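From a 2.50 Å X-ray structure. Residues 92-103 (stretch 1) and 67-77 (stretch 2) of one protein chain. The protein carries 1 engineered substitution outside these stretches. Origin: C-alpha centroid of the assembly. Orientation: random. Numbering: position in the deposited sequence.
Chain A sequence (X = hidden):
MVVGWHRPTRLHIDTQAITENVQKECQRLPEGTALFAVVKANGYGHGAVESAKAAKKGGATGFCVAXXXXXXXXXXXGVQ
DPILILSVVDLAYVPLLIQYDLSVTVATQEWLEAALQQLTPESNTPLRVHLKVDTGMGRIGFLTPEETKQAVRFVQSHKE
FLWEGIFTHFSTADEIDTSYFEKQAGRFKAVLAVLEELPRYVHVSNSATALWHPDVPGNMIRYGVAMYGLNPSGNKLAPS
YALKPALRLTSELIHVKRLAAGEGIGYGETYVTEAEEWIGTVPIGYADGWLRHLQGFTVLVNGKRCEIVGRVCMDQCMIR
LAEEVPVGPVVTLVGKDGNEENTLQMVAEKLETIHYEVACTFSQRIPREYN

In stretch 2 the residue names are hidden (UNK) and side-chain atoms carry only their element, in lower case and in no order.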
# COMPACT_ATOMS: atom_id res chain seq x y z
N ALA A 92 8.93 26.79 2.76
CA ALA A 92 9.38 26.69 4.13
C ALA A 92 10.62 25.81 4.34
O ALA A 92 11.28 25.92 5.37
CB ALA A 92 8.24 26.19 5.00
N TYR A 93 10.96 24.98 3.36
CA TYR A 93 12.13 24.09 3.50
C TYR A 93 13.33 24.44 2.63
O TYR A 93 14.22 23.61 2.43
CB TYR A 93 11.71 22.64 3.24
CG TYR A 93 10.46 22.22 3.99
CD1 TYR A 93 9.31 21.84 3.31
CD2 TYR A 93 10.42 22.26 5.39
CE1 TYR A 93 8.14 21.50 3.99
CE2 TYR A 93 9.25 21.93 6.08
CZ TYR A 93 8.12 21.56 5.38
OH TYR A 93 6.97 21.25 6.06
N VAL A 94 13.38 25.67 2.12
CA VAL A 94 14.50 26.10 1.29
C VAL A 94 15.82 25.93 2.04
O VAL A 94 16.82 25.48 1.46
CB VAL A 94 14.35 27.58 0.87
CG1 VAL A 94 15.45 27.95 -0.11
CG2 VAL A 94 13.00 27.80 0.24
N PRO A 95 15.85 26.28 3.34
CA PRO A 95 17.08 26.13 4.12
C PRO A 95 17.56 24.68 4.19
O PRO A 95 18.76 24.43 4.27
CB PRO A 95 16.72 26.73 5.48
CG PRO A 95 15.25 26.62 5.55
CD PRO A 95 14.81 26.94 4.15
N LEU A 96 16.64 23.72 4.17
CA LEU A 96 17.07 22.33 4.20
C LEU A 96 17.68 22.02 2.83
O LEU A 96 18.69 21.32 2.73
CB LEU A 96 15.90 21.38 4.49
CG LEU A 96 15.17 21.50 5.83
CD1 LEU A 96 14.15 20.38 5.92
CD2 LEU A 96 16.14 21.41 7.00
N LEU A 97 17.07 22.56 1.78
CA LEU A 97 17.57 22.38 0.43
C LEU A 97 19.06 22.73 0.40
O LEU A 97 19.88 21.99 -0.16
CB LEU A 97 16.80 23.28 -0.54
CG LEU A 97 15.31 22.98 -0.62
CD1 LEU A 97 14.59 24.01 -1.47
CD2 LEU A 97 15.12 21.60 -1.20
N ILE A 98 19.39 23.87 1.00
CA ILE A 98 20.76 24.35 1.09
C ILE A 98 21.56 23.39 1.97
O ILE A 98 22.71 23.04 1.66
CB ILE A 98 20.80 25.79 1.72
CG1 ILE A 98 20.04 26.79 0.82
CG2 ILE A 98 22.23 26.25 1.95
CD1 ILE A 98 20.59 26.93 -0.59
N GLN A 99 20.95 22.96 3.07
CA GLN A 99 21.61 22.06 4.00
C GLN A 99 22.09 20.77 3.33
O GLN A 99 23.25 20.38 3.48
CB GLN A 99 20.66 21.72 5.16
CG GLN A 99 21.38 21.28 6.43
CD GLN A 99 20.43 20.81 7.53
OE1 GLN A 99 19.48 21.50 7.90
NE2 GLN A 99 20.69 19.61 8.05
N TYR A 100 21.22 20.13 2.56
CA TYR A 100 21.57 18.88 1.88
C TYR A 100 21.97 19.07 0.41
O TYR A 100 21.99 18.10 -0.35
CB TYR A 100 20.41 17.89 1.95
CG TYR A 100 20.02 17.49 3.36
CD1 TYR A 100 19.20 18.31 4.14
CD2 TYR A 100 20.50 16.31 3.93
CE1 TYR A 100 18.89 17.97 5.46
CE2 TYR A 100 20.20 15.96 5.25
CZ TYR A 100 19.40 16.79 6.01
OH TYR A 100 19.15 16.46 7.33
N ASP A 101 22.29 20.30 0.03
CA ASP A 101 22.67 20.65 -1.34
C ASP A 101 21.84 19.86 -2.33
O ASP A 101 22.37 19.11 -3.15
CB ASP A 101 24.15 20.40 -1.62
CG ASP A 101 24.61 21.02 -2.94
OD1 ASP A 101 24.60 22.26 -3.06
OD2 ASP A 101 24.98 20.26 -3.86
N LEU A 102 20.54 20.05 -2.27
CA LEU A 102 19.64 19.34 -3.16
C LEU A 102 19.17 20.25 -4.28
O LEU A 102 19.06 21.46 -4.12
CB LEU A 102 18.44 18.84 -2.38
CG LEU A 102 18.83 18.09 -1.11
CD1 LEU A 102 17.64 18.03 -0.18
CD2 LEU A 102 19.31 16.70 -1.48
N SER A 103 18.90 19.65 -5.43
CA SER A 103 18.38 20.41 -6.54
C SER A 103 16.86 20.36 -6.42
O SER A 103 16.29 19.33 -6.06
CB SER A 103 18.84 19.79 -7.85
OG SER A 103 20.25 19.85 -7.95
N UNK A 67 9.92 13.51 -3.07
CA UNK A 67 9.85 14.28 -1.83
C UNK A 67 11.16 14.67 -1.17
O UNK A 67 12.15 13.93 -1.19
c UNK A 67 7.03 12.16 -0.24
c UNK A 67 7.80 12.78 -1.39
c UNK A 67 6.91 13.74 -2.15
c UNK A 67 9.01 13.51 -0.82
N UNK A 68 11.16 15.86 -0.56
CA UNK A 68 12.33 16.34 0.13
C UNK A 68 12.77 15.26 1.11
O UNK A 68 13.96 15.00 1.27
c UNK A 68 12.79 19.56 2.22
c UNK A 68 14.46 18.08 1.06
c UNK A 68 13.11 18.14 1.79
c UNK A 68 11.99 17.63 0.88
N UNK A 69 11.79 14.62 1.73
CA UNK A 69 12.05 13.55 2.69
C UNK A 69 12.86 12.45 2.02
O UNK A 69 13.87 12.00 2.56
o UNK A 69 9.98 14.25 5.00
c UNK A 69 9.83 13.97 3.80
o UNK A 69 8.97 14.49 3.06
c UNK A 69 10.74 12.95 3.18
N UNK A 70 12.40 12.01 0.85
CA UNK A 70 13.08 10.95 0.12
C UNK A 70 14.52 11.37 -0.15
O UNK A 70 15.44 10.55 -0.11
c UNK A 70 12.36 10.66 -1.20
o UNK A 70 10.80 10.35 -3.39
c UNK A 70 10.91 10.23 -1.02
o UNK A 70 8.99 9.69 -2.33
c UNK A 70 10.18 10.08 -2.34
N UNK A 71 14.68 12.67 -0.42
CA UNK A 71 15.99 13.26 -0.71
C UNK A 71 16.92 13.18 0.50
O UNK A 71 18.06 12.72 0.39
c UNK A 71 15.80 14.73 -1.13
N UNK A 72 16.45 13.63 1.65
CA UNK A 72 17.28 13.59 2.83
C UNK A 72 17.74 12.17 3.12
O UNK A 72 18.88 11.94 3.52
c UNK A 72 17.31 14.00 5.33
c UNK A 72 16.54 14.23 4.04
c UNK A 72 16.37 15.73 3.77
c UNK A 72 15.68 16.50 4.84
N UNK A 73 16.86 11.19 2.89
CA UNK A 73 17.25 9.81 3.14
C UNK A 73 18.49 9.54 2.31
O UNK A 73 19.49 9.03 2.83
o UNK A 73 15.00 5.96 1.60
o UNK A 73 14.87 6.08 3.79
c UNK A 73 16.56 7.38 2.72
c UNK A 73 16.12 8.85 2.74
c UNK A 73 15.39 6.40 2.70
N UNK A 74 18.45 9.91 1.03
CA UNK A 74 19.61 9.68 0.17
C UNK A 74 20.89 10.31 0.71
O UNK A 74 21.98 9.73 0.61
c UNK A 74 18.70 7.95 -2.06
c UNK A 74 18.30 9.42 -2.02
c UNK A 74 18.18 9.98 -3.44
c UNK A 74 19.35 10.20 -1.24
N UNK A 75 20.76 11.50 1.29
CA UNK A 75 21.93 12.16 1.83
C UNK A 75 22.43 11.41 3.05
O UNK A 75 23.61 11.05 3.12
n UNK A 75 23.71 16.46 -2.78
c UNK A 75 21.62 13.61 2.19
c UNK A 75 21.57 14.57 1.00
c UNK A 75 23.45 15.33 -2.12
c UNK A 75 22.62 14.24 -0.06
n UNK A 75 22.91 15.40 -0.90
n UNK A 75 23.76 14.16 -2.66
N UNK A 76 21.54 11.16 4.00
CA UNK A 76 21.90 10.45 5.22
C UNK A 76 22.50 9.08 4.91
O UNK A 76 23.26 8.53 5.71
c UNK A 76 20.68 10.28 6.12
c UNK A 76 19.02 11.44 7.65
o UNK A 76 18.61 12.44 8.28
c UNK A 76 20.36 11.52 6.96
o UNK A 76 18.35 10.38 7.56
N UNK A 77 22.18 8.54 3.74
CA UNK A 77 22.67 7.24 3.34
C UNK A 77 24.09 7.27 2.81
O UNK A 77 24.72 6.23 2.66
c UNK A 77 21.74 6.63 2.29

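Position 67 carries four side-chain carbons forked at the second, and none comes within 9 Å of stretch 1. A fork one bond beyond CB defines leucine, so this is Leu67, the N-cap residue; its O accepts the first helical bond, from N of position 71 at 2.9 Å.

Position 68 again has four carbons forked at the second, but its CA-to-CB bond points toward stretch 1. One terminal carbon lies 3.4 Å from Tyr93 CB and 4.0 Å from Leu96 CD1; the other lies 3.4 Å from Leu102 CD1 and 4.2 Å from Leu97 CD2. It is Leu68, with chi1 t and chi2 p, and the two arms, CD2 and CD1 respectively, divide these neighbours.

Position 69 has two carbons, the second bearing two oxygens: Asp69. Its carboxylate makes no contact with stretch 1 and is hydrogen-bonded elsewhere in the structure.

Position 70 has one carbon more before the two oxygens, hence Glu70. It too is remote from stretch 1; its OE2 accepts a weak hydrogen bond from Leu67 N at 3.3 Å.

At position 71 a single carbon follows CA, which makes it Ala71. Its CB points toward stretch 1 and sits 3.9 Å from Leu102 CD1, where the backbones pass with CA atoms of Ala71 and Leu102 7.5 Å apart.

Position 72 has four carbons forked at the first, one arm two carbons long, the signature of isoleucine. In Ile72, CG1 stands 3.7 Å from the centroid of the Tyr100 ring and 9° off its normal, a CH-pi contact over the face. CG2 approaches Tyr100 CE2 at 3.5 Å, while CD1 reaches to 4.3 Å from Leu96 CD1.

Position 73 shows three carbons, the third with two oxygens: Glu73. Its CA-to-CB bond points away from stretch 1.

Position 74, four carbons forked at the second, is Leu74; it is buried, yet no side-chain atom comes closer than 6.5 Å to stretch 1.

Position 75 has three carbons, a nitrogen, then a carbon carrying two more nitrogens, which only arginine provides. Arg75 NE donates to Tyr100 O at 2.9 Å with an angle of 163°, and NH2 donates to Asp101 O at 3.0 Å and 131°. Both oxygens lie near the guanidinium plane, at its edge, as donation requires.

Position 76 has three carbons ending in two oxygens: Glu76, whose OE1 stays 4.2 Å from Tyr100 OH.

Position 77 has one carbon and no contact: Ala77.

The two helices run at 24° with axes 11.2 Å apart, and the contact buries 486 Å² in total. Leu68, Ala71 and Ile72 supply an apolar surface that meets Tyr93, Leu96, Leu97, Tyr100 and Leu102. Tyr100 is the first residue to leave helical phi/psi, and the carbonyls of Tyr100 and Asp101 receive hydrogens from Arg75, joining a polar clasp to the apolar packing.

Stretch 2 67-77: LLDEAIELREA
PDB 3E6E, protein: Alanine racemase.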